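Local coordinates for OmpA family protein (Klebsiella pneumoniae subsp. pneumoniae, PDB 7RJJ) that probably binds peptidoglycan of the cell wall through its OmpA-like domain, the part present here, which holds a bound D-alanine, at residues Asp10-Phe15 / Lys28-Ser33; Ile45-His50 / Val112-Val117. One frame throughout, in Å; residues are numbered along the deposited sequence.

Contact 1 of 2, residues Asp10-Phe15 / Lys28-Ser33; sequences DSMSLF and KRLVSS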
loop_
_atom_site.group_PDB
_atom_site.type_symbol
_atom_site.label_atom_id
_atom_site.label_comp_id
_atom_site.label_asym_id
_atom_site.label_seq_id
_atom_site.Cartn_x
_atom_site.Cartn_y
_atom_site.Cartn_z
ATOM N N ASP A 10 6.264 -6.031 4.412
ATOM C CA ASP A 10 5.910 -5.311 5.663
ATOM C C ASP A 10 4.999 -4.127 5.322
ATOM O O ASP A 10 5.177 -3.542 4.248
ATOM C CB ASP A 10 7.157 -4.851 6.418
ATOM C CG ASP A 10 7.938 -5.984 7.056
ATOM O OD1 ASP A 10 8.194 -6.986 6.366
ATOM O OD2 ASP A 10 8.220 -5.881 8.258
ATOM N N SER A 11 4.066 -3.804 6.225
ATOM C CA SER A 11 3.138 -2.652 6.081
ATOM C C SER A 11 3.942 -1.360 5.975
ATOM O O SER A 11 5.022 -1.268 6.552
ATOM C CB SER A 11 2.203 -2.580 7.263
ATOM O OG SER A 11 1.220 -1.579 7.055
HETATM N N MSE A 12 3.385 -0.357 5.286
HETATM C CA MSE A 12 4.044 0.929 5.101
HETATM C C MSE A 12 3.077 2.059 5.459
HETATM O O MSE A 12 2.184 2.385 4.679
HETATM C CB MSE A 12 4.521 1.084 3.649
HETATM C CG MSE A 12 5.731 0.230 3.281
HETATM SE SE MSE A 12 6.290 0.543 1.414
HETATM C CE MSE A 12 4.632 0.126 0.470
ATOM N N SER A 13 3.245 2.626 6.663
ATOM C CA SER A 13 2.434 3.735 7.144
ATOM C C SER A 13 3.058 5.043 6.638
ATOM O O SER A 13 3.815 5.689 7.416
ATOM C CB SER A 13 2.340 3.684 8.651
ATOM O OG SER A 13 1.795 2.434 9.070
ATOM N N LEU A 14 2.696 5.450 5.421
ATOM C CA LEU A 14 3.332 6.595 4.707
ATOM C C LEU A 14 2.364 7.762 4.507
ATOM O O LEU A 14 2.641 8.567 3.583
ATOM C CB LEU A 14 3.759 6.118 3.308
ATOM C CG LEU A 14 4.526 4.803 3.216
ATOM C CD1 LEU A 14 4.769 4.430 1.754
ATOM C CD2 LEU A 14 5.831 4.867 3.977
ATOM N N PHE A 15 1.320 7.907 5.328
ATOM C CA PHE A 15 0.322 8.956 4.983
ATOM C C PHE A 15 -0.208 9.744 6.181
ATOM O O PHE A 15 -0.489 9.147 7.249
ATOM C CB PHE A 15 -0.896 8.303 4.320
ATOM C CG PHE A 15 -0.544 7.418 3.159
ATOM C CD1 PHE A 15 -0.291 7.964 1.910
ATOM C CD2 PHE A 15 -0.410 6.050 3.329
ATOM C CE1 PHE A 15 0.074 7.155 0.849
ATOM C CE2 PHE A 15 -0.038 5.244 2.271
ATOM C CZ PHE A 15 0.193 5.798 1.029
ATOM N N LYS A 28 12.906 5.283 2.308
ATOM C CA LYS A 28 13.586 4.034 2.746
ATOM C C LYS A 28 12.607 2.856 2.765
ATOM O O LYS A 28 13.026 1.756 2.313
ATOM C CB LYS A 28 14.253 4.236 4.108
ATOM C CG LYS A 28 14.985 3.012 4.638
ATOM C CD LYS A 28 15.710 3.274 5.936
ATOM C CE LYS A 28 16.206 2.010 6.607
ATOM N NZ LYS A 28 17.106 1.229 5.727
ATOM N N ARG A 29 11.371 3.073 3.247
ATOM C CA ARG A 29 10.348 1.986 3.308
ATOM C C ARG A 29 9.895 1.604 1.894
ATOM O O ARG A 29 9.634 0.388 1.645
ATOM C CB ARG A 29 9.157 2.414 4.173
ATOM C CG ARG A 29 9.409 2.288 5.668
ATOM C CD ARG A 29 8.360 2.984 6.510
ATOM N NE ARG A 29 8.456 4.436 6.397
ATOM C CZ ARG A 29 7.744 5.308 7.110
ATOM N NH1 ARG A 29 6.860 4.882 8.001
ATOM N NH2 ARG A 29 7.926 6.607 6.935
ATOM N N LEU A 30 9.818 2.588 0.996
ATOM C CA LEU A 30 9.424 2.298 -0.408
ATOM C C LEU A 30 10.514 1.475 -1.091
ATOM O O LEU A 30 10.178 0.456 -1.757
ATOM C CB LEU A 30 9.198 3.617 -1.146
ATOM C CG LEU A 30 7.949 4.387 -0.735
ATOM C CD1 LEU A 30 7.991 5.808 -1.287
ATOM C CD2 LEU A 30 6.693 3.656 -1.185
ATOM N N VAL A 31 11.771 1.923 -0.964
ATOM C CA VAL A 31 12.900 1.204 -1.614
ATOM C C VAL A 31 12.910 -0.238 -1.085
ATOM O O VAL A 31 13.130 -1.175 -1.915
ATOM C CB VAL A 31 14.243 1.942 -1.411
ATOM C CG1 VAL A 31 15.435 1.078 -1.792
ATOM C CG2 VAL A 31 14.278 3.263 -2.177
ATOM N N SER A 32 12.631 -0.414 0.222
ATOM C CA SER A 32 12.662 -1.773 0.824
ATOM C C SER A 32 11.632 -2.688 0.138
ATOM O O SER A 32 11.981 -3.862 -0.188
ATOM C CB SER A 32 12.448 -1.709 2.312
ATOM O OG SER A 32 12.456 -3.015 2.857
ATOM N N SER A 33 10.419 -2.179 -0.079
ATOM C CA SER A 33 9.362 -2.964 -0.775
ATOM C C SER A 33 9.791 -3.228 -2.217
ATOM O O SER A 33 9.566 -4.352 -2.701
ATOM C CB SER A 33 8.040 -2.256 -0.749
ATOM O OG SER A 33 7.560 -2.141 0.579
HETATM O O HOH W 1 7.564 -3.240 2.825
HETATM O O HOH W 2 5.805 2.123 8.135
#
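Side-chain packing carries the joint between the loop 10-15 and the helical turns 28-33. Met12, a selenomethionine, runs extended as far as SE and then bends, chi3 -57°, so that its selenium lies against the helix backbone, 3.4 Å from Arg29 O. The same atom sits beside the hydroxyl of Ser33, with SE and OG 3.1 Å apart, and also brushes the CD2 methyl of Leu30. Leu14 divides its two methyls between neighbouring helix residues: its CD1 meets Leu30 CD2 at 3.6 Å, the two chains crossing obliquely, while its CD2 lies over one face of the Arg29 guanidinium, toward the rim, 3.6 Å from NE.

Two waters make the clear polar links. Water 2, in the guanidinium plane, accepts from Arg29 NH1 and from Ser13 N, both at 3.0 Å, and Gly25 O takes NH2, so the flat group is held at both terminal nitrogens with a methyl on one face. Water 1 donates to Asp10 O and lies 2.5 Å from Ser33 OG, tying the start of the loop to the next helical turn.

Ser13 centres an inverse gamma turn and hydrogen-bonds through OG to Leu108 O. Leu30 and Ser33 also touch helix 57-77, while Met12 reaches Ile114 of strand 112-117, so the seam lies where helix 27-38 meets the sheet in the alpha/beta sandwich of the OmpA C-terminal-like domain.

Contact 2 of 2, residues Ile45-His50 / Val112-Val117; sequences IVVAGH and VEISLV
Two central strands, 45-49 and 112-117, run antiparallel at 160° and show how a sheet can be smooth in its backbone yet knobbly on its faces. Paired hydrogen bonds join Val46 with Ser115 and Ala48 with Glu113; the straightest, Ala48 N to Glu113 O at 2.8 Å, has an N-H...O angle of 174°. One residue beyond Ala48-Glu113, at the non-hydrogen-bonded pair Gly49-Val112, the CA atoms come to 4.4 Å, and glycine presents only its CA to the CG2 methyl of Val112.

On the face bearing Ile45, Val47, Val112, Ile114 and Leu116 the bumps mesh both diagonally and straight across. Diagonally, Val47 CG1, anti to its backbone N, crosses obliquely to meet Val112 CG1 at 3.5 Å. Ile45 points the same way as Ile114, its diagonal neighbour, and Leu116, directly across; its CG2 methyl faces the groove they form, 3.6 Å from Ile114 CG2 and 4.1 Å from Leu116 CD2.

The other face carries Val46, Ala48, Glu113 and Ser115 and is more polar, with water 3 2.6 Å from Ser115 OG. At one end Val46 CG2 touches Val117 CG2. At the other, Glu113 chi1 of -59° puts CG anti to the carbonyl carbon, 3.5 Å from His50 NE2; the bend at chi2 turns the carboxylate nearly perpendicular to the imidazole, and OE2 forms a salt bridge with Arg111.

Helix 57-77 packs on Val47 and Val112, and helix 27-38 on Ile45, Ile114 and Leu116. Strand 86-90 continues the sheet beside 43-49, parallel to it, while Tyr91 lays its ring parallel to that of His50.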
loop_
_atom_site.group_PDB
_atom_site.type_symbol
_atom_site.label_atom_id
_atom_site.label_comp_id
_atom_site.label_asym_id
_atom_site.label_seq_id
_atom_site.Cartn_x
_atom_site.Cartn_y
_atom_site.Cartn_z
ATOM N N ILE A 45 1.541 -8.014 -8.118
ATOM C CA ILE A 45 1.814 -7.117 -6.957
ATOM C C ILE A 45 0.460 -6.580 -6.517
ATOM O O ILE A 45 -0.073 -5.678 -7.203
ATOM C CB ILE A 45 2.804 -5.989 -7.320
ATOM C CG1 ILE A 45 4.066 -6.523 -8.001
ATOM C CG2 ILE A 45 3.148 -5.143 -6.098
ATOM C CD1 ILE A 45 4.910 -5.449 -8.624
ATOM N N VAL A 46 -0.109 -7.166 -5.470
ATOM C CA VAL A 46 -1.425 -6.672 -4.996
ATOM C C VAL A 46 -1.129 -5.545 -4.007
ATOM O O VAL A 46 -0.502 -5.812 -2.970
ATOM C CB VAL A 46 -2.294 -7.791 -4.395
ATOM C CG1 VAL A 46 -3.558 -7.236 -3.742
ATOM C CG2 VAL A 46 -2.628 -8.855 -5.425
ATOM N N VAL A 47 -1.554 -4.335 -4.341
ATOM C CA VAL A 47 -1.276 -3.134 -3.506
ATOM C C VAL A 47 -2.589 -2.727 -2.828
ATOM O O VAL A 47 -3.514 -2.315 -3.542
ATOM C CB VAL A 47 -0.687 -1.992 -4.356
ATOM C CG1 VAL A 47 -0.214 -0.849 -3.468
ATOM C CG2 VAL A 47 0.454 -2.469 -5.235
ATOM N N ALA A 48 -2.667 -2.892 -1.509
ATOM C CA ALA A 48 -3.911 -2.632 -0.748
ATOM C C ALA A 48 -3.747 -1.409 0.151
ATOM O O ALA A 48 -2.781 -1.374 0.966
ATOM C CB ALA A 48 -4.283 -3.852 0.054
ATOM N N GLY A 49 -4.638 -0.434 -0.029
ATOM C CA GLY A 49 -4.624 0.786 0.800
ATOM C C GLY A 49 -5.562 0.663 1.985
ATOM O O GLY A 49 -6.580 -0.085 1.910
ATOM N N HIS A 50 -5.260 1.420 3.043
ATOM C CA HIS A 50 -6.052 1.397 4.290
ATOM C C HIS A 50 -6.159 2.818 4.844
ATOM O O HIS A 50 -5.368 3.698 4.425
ATOM C CB HIS A 50 -5.381 0.493 5.324
ATOM C CG HIS A 50 -5.234 -0.930 4.904
ATOM N ND1 HIS A 50 -6.127 -1.899 5.299
ATOM C CD2 HIS A 50 -4.281 -1.556 4.182
ATOM C CE1 HIS A 50 -5.757 -3.066 4.816
ATOM N NE2 HIS A 50 -4.622 -2.889 4.113
ATOM N N VAL A 112 -0.290 1.270 3.394
ATOM C CA VAL A 112 -0.446 0.372 2.219
ATOM C C VAL A 112 0.263 -0.948 2.549
ATOM O O VAL A 112 1.328 -0.910 3.198
ATOM C CB VAL A 112 0.086 1.024 0.931
ATOM C CG1 VAL A 112 0.448 -0.011 -0.122
ATOM C CG2 VAL A 112 -0.881 2.064 0.388
ATOM N N GLU A 113 -0.361 -2.057 2.162
ATOM C CA GLU A 113 0.143 -3.439 2.329
ATOM C C GLU A 113 0.360 -4.007 0.922
ATOM O O GLU A 113 -0.491 -3.721 0.046
ATOM C CB GLU A 113 -0.887 -4.303 3.061
ATOM C CG GLU A 113 -1.275 -3.816 4.448
ATOM C CD GLU A 113 -0.264 -4.057 5.553
ATOM O OE1 GLU A 113 0.833 -4.613 5.258
ATOM O OE2 GLU A 113 -0.587 -3.719 6.725
ATOM N N ILE A 114 1.460 -4.720 0.703
ATOM C CA ILE A 114 1.742 -5.330 -0.629
ATOM C C ILE A 114 1.834 -6.848 -0.458
ATOM O O ILE A 114 2.496 -7.319 0.500
ATOM C CB ILE A 114 3.014 -4.730 -1.264
ATOM C CG1 ILE A 114 2.850 -3.231 -1.530
ATOM C CG2 ILE A 114 3.392 -5.477 -2.536
ATOM C CD1 ILE A 114 4.107 -2.534 -1.996
ATOM N N SER A 115 1.128 -7.578 -1.321
ATOM C CA SER A 115 1.200 -9.058 -1.328
ATOM C C SER A 115 1.664 -9.487 -2.721
ATOM O O SER A 115 1.130 -8.924 -3.702
ATOM C CB SER A 115 -0.116 -9.681 -0.990
ATOM O OG SER A 115 -0.545 -9.300 0.303
ATOM N N LEU A 116 2.635 -10.396 -2.803
ATOM C CA LEU A 116 3.112 -10.883 -4.132
ATOM C C LEU A 116 2.448 -12.242 -4.394
ATOM O O LEU A 116 2.575 -13.149 -3.557
ATOM C CB LEU A 116 4.638 -10.930 -4.136
ATOM C CG LEU A 116 5.328 -9.655 -3.644
ATOM C CD1 LEU A 116 6.840 -9.814 -3.644
ATOM C CD2 LEU A 116 4.923 -8.454 -4.476
ATOM N N VAL A 117 1.710 -12.342 -5.500
ATOM C CA VAL A 117 0.905 -13.557 -5.798
ATOM C C VAL A 117 1.489 -14.242 -7.029
ATOM O O VAL A 117 1.500 -13.680 -8.116
ATOM C CB VAL A 117 -0.575 -13.177 -5.990
ATOM C CG1 VAL A 117 -1.433 -14.394 -6.247
ATOM C CG2 VAL A 117 -1.098 -12.377 -4.803
HETATM O O HOH W 3 -1.831 -7.030 -0.096
#

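Strand 112-117, half of contact 2, also touches the loop of contact 1 through a backbone bond and through side chains. The centres lie 11 Å apart. Met12 N approaches Val112 O at 3.0 Å, a probable hydrogen bond, and Met12 CE packs on Ile114 CD1 at 3.7 Å, so the selenomethionine bridges helix and sheet. Phe15 CE2 meets Val112 CG2 at 3.8 Å. Both contacts lead toward the D-alanine pocket: the ligand is about 10 Å from the Ser13 side chain and about 8 Å from that of His50. Phe15 O accepts a hydrogen bond from Arg110 NE, and His50 O one from Arg67 NH1, so segments 10-15 and 45-50 may each help position a pocket arginine.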